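Geranyl diphosphate synthase small subunit (PDB 3QKC) forms the small subunit of geranyl diphosphate synthase, a prenyltransferase that joins dimethylallyl and isopentenyl diphosphate into a ten-carbon isoprenoid precursor. Local coordinates at the interface of chains A and B. Numbering follows the deposited sequence. Chains: chain A/B, Geranyl diphosphate synthase small subunit.

Contact 1: the interface of chains A and B. Residues chain A 113, 116-117, 120, 148; chain B 113, 116-117, 120, 148.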
loop_
_atom_site.group_PDB
_atom_site.type_symbol
_atom_site.label_atom_id
_atom_site.label_comp_id
_atom_site.label_asym_id
_atom_site.label_seq_id
_atom_site.Cartn_x
_atom_site.Cartn_y
_atom_site.Cartn_z
ATOM N N ASP A 113 5.879 -2.698 5.711
ATOM C CA ASP A 113 5.683 -1.559 4.817
ATOM C C ASP A 113 5.949 -1.853 3.365
ATOM O O ASP A 113 5.243 -1.321 2.486
ATOM C CB ASP A 113 6.491 -0.362 5.300
ATOM C CG ASP A 113 5.881 0.253 6.523
ATOM O OD1 ASP A 113 4.819 -0.258 6.967
ATOM O OD2 ASP A 113 6.439 1.236 7.028
ATOM N N ILE A 116 2.926 -4.368 1.835
ATOM C CA ILE A 116 1.655 -3.745 1.444
ATOM C C ILE A 116 1.550 -3.361 -0.035
ATOM O O ILE A 116 0.640 -3.833 -0.687
ATOM C CB ILE A 116 1.215 -2.601 2.370
ATOM C CG1 ILE A 116 0.893 -3.171 3.756
ATOM C CG2 ILE A 116 -0.057 -1.920 1.804
ATOM C CD1 ILE A 116 0.859 -2.140 4.887
ATOM N N PRO A 117 2.462 -2.523 -0.569
ATOM C CA PRO A 117 2.348 -2.144 -1.981
ATOM C C PRO A 117 2.770 -3.252 -2.977
ATOM O O PRO A 117 2.302 -3.282 -4.131
ATOM C CB PRO A 117 3.314 -0.956 -2.101
ATOM C CG PRO A 117 4.336 -1.185 -1.017
ATOM C CD PRO A 117 3.508 -1.742 0.116
ATOM N N LEU A 120 -0.114 -4.997 -4.237
ATOM C CA LEU A 120 -0.812 -4.128 -5.213
ATOM C C LEU A 120 -0.051 -3.959 -6.512
ATOM O O LEU A 120 -0.659 -3.787 -7.567
ATOM C CB LEU A 120 -1.125 -2.751 -4.623
ATOM C CG LEU A 120 -1.895 -2.773 -3.298
ATOM C CD1 LEU A 120 -1.788 -1.425 -2.625
ATOM C CD2 LEU A 120 -3.335 -3.145 -3.549
ATOM N N MET A 148 -7.110 -2.937 3.359
ATOM C CA MET A 148 -5.928 -2.690 4.173
ATOM C C MET A 148 -6.171 -1.503 5.104
ATOM O O MET A 148 -5.660 -1.483 6.216
ATOM C CB MET A 148 -4.712 -2.478 3.261
ATOM C CG MET A 148 -3.327 -2.539 3.920
ATOM S SD MET A 148 -2.876 -4.097 4.770
ATOM C CE MET A 148 -3.210 -3.508 6.475
ATOM N N ASP B 113 0.093 2.412 8.266
ATOM C CA ASP B 113 -0.384 1.315 7.432
ATOM C C ASP B 113 -1.634 1.653 6.662
ATOM O O ASP B 113 -1.830 1.135 5.560
ATOM C CB ASP B 113 -0.594 0.044 8.251
ATOM C CG ASP B 113 0.711 -0.542 8.720
ATOM O OD1 ASP B 113 1.775 -0.036 8.292
ATOM O OD2 ASP B 113 0.688 -1.499 9.504
ATOM N N ILE B 116 -0.693 4.193 3.555
ATOM C CA ILE B 116 -0.092 3.615 2.347
ATOM C C ILE B 116 -1.105 3.283 1.253
ATOM O O ILE B 116 -0.983 3.803 0.162
ATOM C CB ILE B 116 0.874 2.427 2.638
ATOM C CG1 ILE B 116 2.098 2.941 3.410
ATOM C CG2 ILE B 116 1.319 1.789 1.331
ATOM C CD1 ILE B 116 3.047 1.832 3.892
ATOM N N PRO B 117 -2.113 2.431 1.535
ATOM C CA PRO B 117 -3.086 2.115 0.495
ATOM C C PRO B 117 -4.058 3.271 0.148
ATOM O O PRO B 117 -4.612 3.313 -0.970
ATOM C CB PRO B 117 -3.859 0.928 1.085
ATOM C CG PRO B 117 -3.758 1.110 2.559
ATOM C CD PRO B 117 -2.370 1.678 2.775
ATOM N N LEU B 120 -2.988 5.154 -2.872
ATOM C CA LEU B 120 -3.212 4.305 -4.050
ATOM C C LEU B 120 -4.687 4.229 -4.378
ATOM O O LEU B 120 -5.054 4.203 -5.546
ATOM C CB LEU B 120 -2.620 2.896 -3.873
ATOM C CG LEU B 120 -1.127 2.897 -3.504
ATOM C CD1 LEU B 120 -0.703 1.548 -2.963
ATOM C CD2 LEU B 120 -0.262 3.282 -4.677
ATOM N N MET B 148 7.390 2.896 -2.757
ATOM C CA MET B 148 7.176 2.565 -1.361
ATOM C C MET B 148 7.970 1.324 -0.994
ATOM O O MET B 148 8.436 1.215 0.130
ATOM C CB MET B 148 5.668 2.374 -1.123
ATOM C CG MET B 148 5.203 2.380 0.318
ATOM S SD MET B 148 5.485 3.916 1.266
ATOM C CE MET B 148 6.866 3.262 2.284
#
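A:Ile116 and B:Ile116 meet at the middle of this helix-to-helix seam, and the A:Ile116 side chain is a good one to follow outward. At CB it forks. The short branch, CG2, turns toward the partner and faces its twin, B:Ile116 CG2, at 4.0 Å, so two methyls meet near the two-fold axis. The longer branch leaves through CG1, which lies beside the backbone N (chi1 -66°), and is carried away from CG2 to its tip. There CD1 reaches the carboxylate of B:Asp113, 4.1 Å from its OD1, in a loose van der Waals approach at about a right angle.

That carboxylate also faces its own mate: OD1 of A:Asp113 and OD1 of B:Asp113 stand 3.3 Å apart, with the two carboxylate planes turned 86° to each other. Two acids this close would probably make it costlier for both to carry a charge, unless neighbouring groups compensate.

Flanking the isoleucines, each proline ring is packed against a methionine stem. A:Pro117 CG touches B:Met148 CB at 3.8 Å and CG at 3.9 Å; the symmetric pair does the same. With A:Met148 CG anti to the backbone N (chi1 -166°), the beginning of the chain lies against the B:Pro117 ring, while bends at chi2 and chi3 turn SD back beside A:Ile116 CG1 (4.0 Å) of its own chain. A:Leu120 and B:Leu120 also face each other through CD1, but they are modelled too close for that spacing to be trusted.

In the all-helical prenyltransferase fold, residues 113 to 120 run along helix 105-126 of A and 105-124 of B, which pair about the two-fold, while A:Met148 and B:Met148 end helices 134-148 and 133-148.

Contact 2: the interface of chains A and B. Residues chain A 150, 154-155, 158; chain B 33, 110, 113-114.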
loop_
_atom_site.group_PDB
_atom_site.type_symbol
_atom_site.label_atom_id
_atom_site.label_comp_id
_atom_site.label_asym_id
_atom_site.label_seq_id
_atom_site.Cartn_x
_atom_site.Cartn_y
_atom_site.Cartn_z
ATOM N N SER A 150 -8.738 2.260 6.246
ATOM C CA SER A 150 -9.751 2.821 7.153
ATOM C C SER A 150 -11.132 2.165 7.087
ATOM O O SER A 150 -11.968 2.367 7.981
ATOM C CB SER A 150 -9.913 4.324 6.884
ATOM O OG SER A 150 -8.680 4.917 6.492
ATOM N N VAL A 154 -7.159 -1.771 9.380
ATOM C CA VAL A 154 -6.590 -0.747 10.255
ATOM C C VAL A 154 -7.689 -0.127 11.153
ATOM O O VAL A 154 -7.425 0.234 12.301
ATOM C CB VAL A 154 -5.730 0.292 9.430
ATOM C CG1 VAL A 154 -5.490 1.553 10.191
ATOM C CG2 VAL A 154 -4.350 -0.343 9.008
ATOM N N GLU A 155 -8.916 -0.043 10.634
ATOM C CA GLU A 155 -10.083 0.323 11.455
ATOM C C GLU A 155 -10.225 -0.708 12.587
ATOM O O GLU A 155 -10.316 -0.346 13.761
ATOM C CB GLU A 155 -11.376 0.348 10.616
ATOM C CG GLU A 155 -12.234 1.642 10.672
ATOM C CD GLU A 155 -12.718 2.068 12.055
ATOM O OE1 GLU A 155 -13.967 2.126 12.272
ATOM O OE2 GLU A 155 -11.861 2.389 12.919
ATOM N N TYR A 158 -7.439 -0.515 15.151
ATOM C CA TYR A 158 -7.699 0.693 15.957
ATOM C C TYR A 158 -8.634 0.377 17.133
ATOM O O TYR A 158 -8.313 0.689 18.270
ATOM C CB TYR A 158 -8.227 1.861 15.090
ATOM C CG TYR A 158 -8.503 3.178 15.823
ATOM C CD1 TYR A 158 -9.779 3.474 16.338
ATOM C CD2 TYR A 158 -7.500 4.129 15.983
ATOM C CE1 TYR A 158 -10.035 4.685 17.011
ATOM C CE2 TYR A 158 -7.732 5.329 16.644
ATOM C CZ TYR A 158 -9.000 5.607 17.158
ATOM O OH TYR A 158 -9.210 6.802 17.806
ATOM N N VAL B 33 -9.359 5.995 12.795
ATOM C CA VAL B 33 -8.010 6.273 12.321
ATOM C C VAL B 33 -7.925 7.596 11.586
ATOM O O VAL B 33 -6.832 8.085 11.349
ATOM C CB VAL B 33 -7.417 5.131 11.429
ATOM C CG1 VAL B 33 -6.795 4.046 12.299
ATOM C CG2 VAL B 33 -8.456 4.563 10.433
ATOM N N LEU B 110 -0.526 1.856 13.024
ATOM C CA LEU B 110 -1.777 1.655 12.291
ATOM C C LEU B 110 -2.026 2.729 11.262
ATOM O O LEU B 110 -2.468 2.445 10.145
ATOM C CB LEU B 110 -2.983 1.694 13.246
ATOM C CG LEU B 110 -2.895 0.743 14.406
ATOM C CD1 LEU B 110 -4.176 0.733 15.260
ATOM C CD2 LEU B 110 -2.571 -0.612 13.816
ATOM N N ASP B 113 0.093 2.412 8.266
ATOM C CA ASP B 113 -0.384 1.315 7.432
ATOM C C ASP B 113 -1.634 1.653 6.662
ATOM O O ASP B 113 -1.830 1.135 5.560
ATOM C CB ASP B 113 -0.594 0.044 8.251
ATOM C CG ASP B 113 0.711 -0.542 8.720
ATOM O OD1 ASP B 113 1.775 -0.036 8.292
ATOM O OD2 ASP B 113 0.688 -1.499 9.504
ATOM N N GLY B 114 -2.491 2.494 7.254
ATOM C CA GLY B 114 -3.705 2.955 6.568
ATOM C C GLY B 114 -3.391 3.954 5.483
ATOM O O GLY B 114 -3.978 3.914 4.410
#
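B:Val33 and A:Val154 bury more surface than their neighbours here, and they cross at about a right angle, CG1 against CG1 at 3.5 Å. The backbone N of B:Val33 sits over the centre of the A:Tyr158 ring, 4.0 Å above the plane, and the same valine methyl, CG1, lies above that face too, beyond the rim on the CG-CD2 side, 3.8 Å from CD2. Swinging the tyrosine CG anti to its backbone N (chi1 -179°) places the ring beneath the valine. The other B:Val33 methyl, CG2, rests on CB of A:Ser150 at 3.8 Å, so one branch of the valine meets helix 153-160 and the other the loop ahead of it.

A:Val154 also packs against the side of the partner helix. Its CG1 is modelled close to the backbone carbonyl O of B:Leu110 and lies 4.0 Å from CB of that leucine, and its CG2 lies 3.8 Å from N of B:Gly114. Farther along, B:Leu110 CD1 packs on the backbone of A:Tyr158, 3.6 Å from CA.

Replacing A:Val154 with an alanine would probably leave a gap between B:Val33 and the B:Leu110 to B:Gly114 turn, depriving both of their packing partner.

Chain A contributes the short helix 153-160 and the loop ahead of it; chain B contributes helix 105-124 and the loop residue that immediately precedes helix 34-43.

Contact 1 and contact 2 lie about 12 Å apart, measured between the centres of their C-alpha atoms, and share B:Asp113. They are joined through helix 105-124 of chain B, one stretch of which lines the two-fold axis while its earlier turns receive chain A in contact 2. Because the interface is symmetric, contact 2 recurs with the chains exchanged, so contact 1 is flanked by two such patches. Within these two patches the packing between identical copies is mainly between carbon groups. In the plant enzyme the small subunit works with a large subunit, so this homodimer may only mimic the natural pairing.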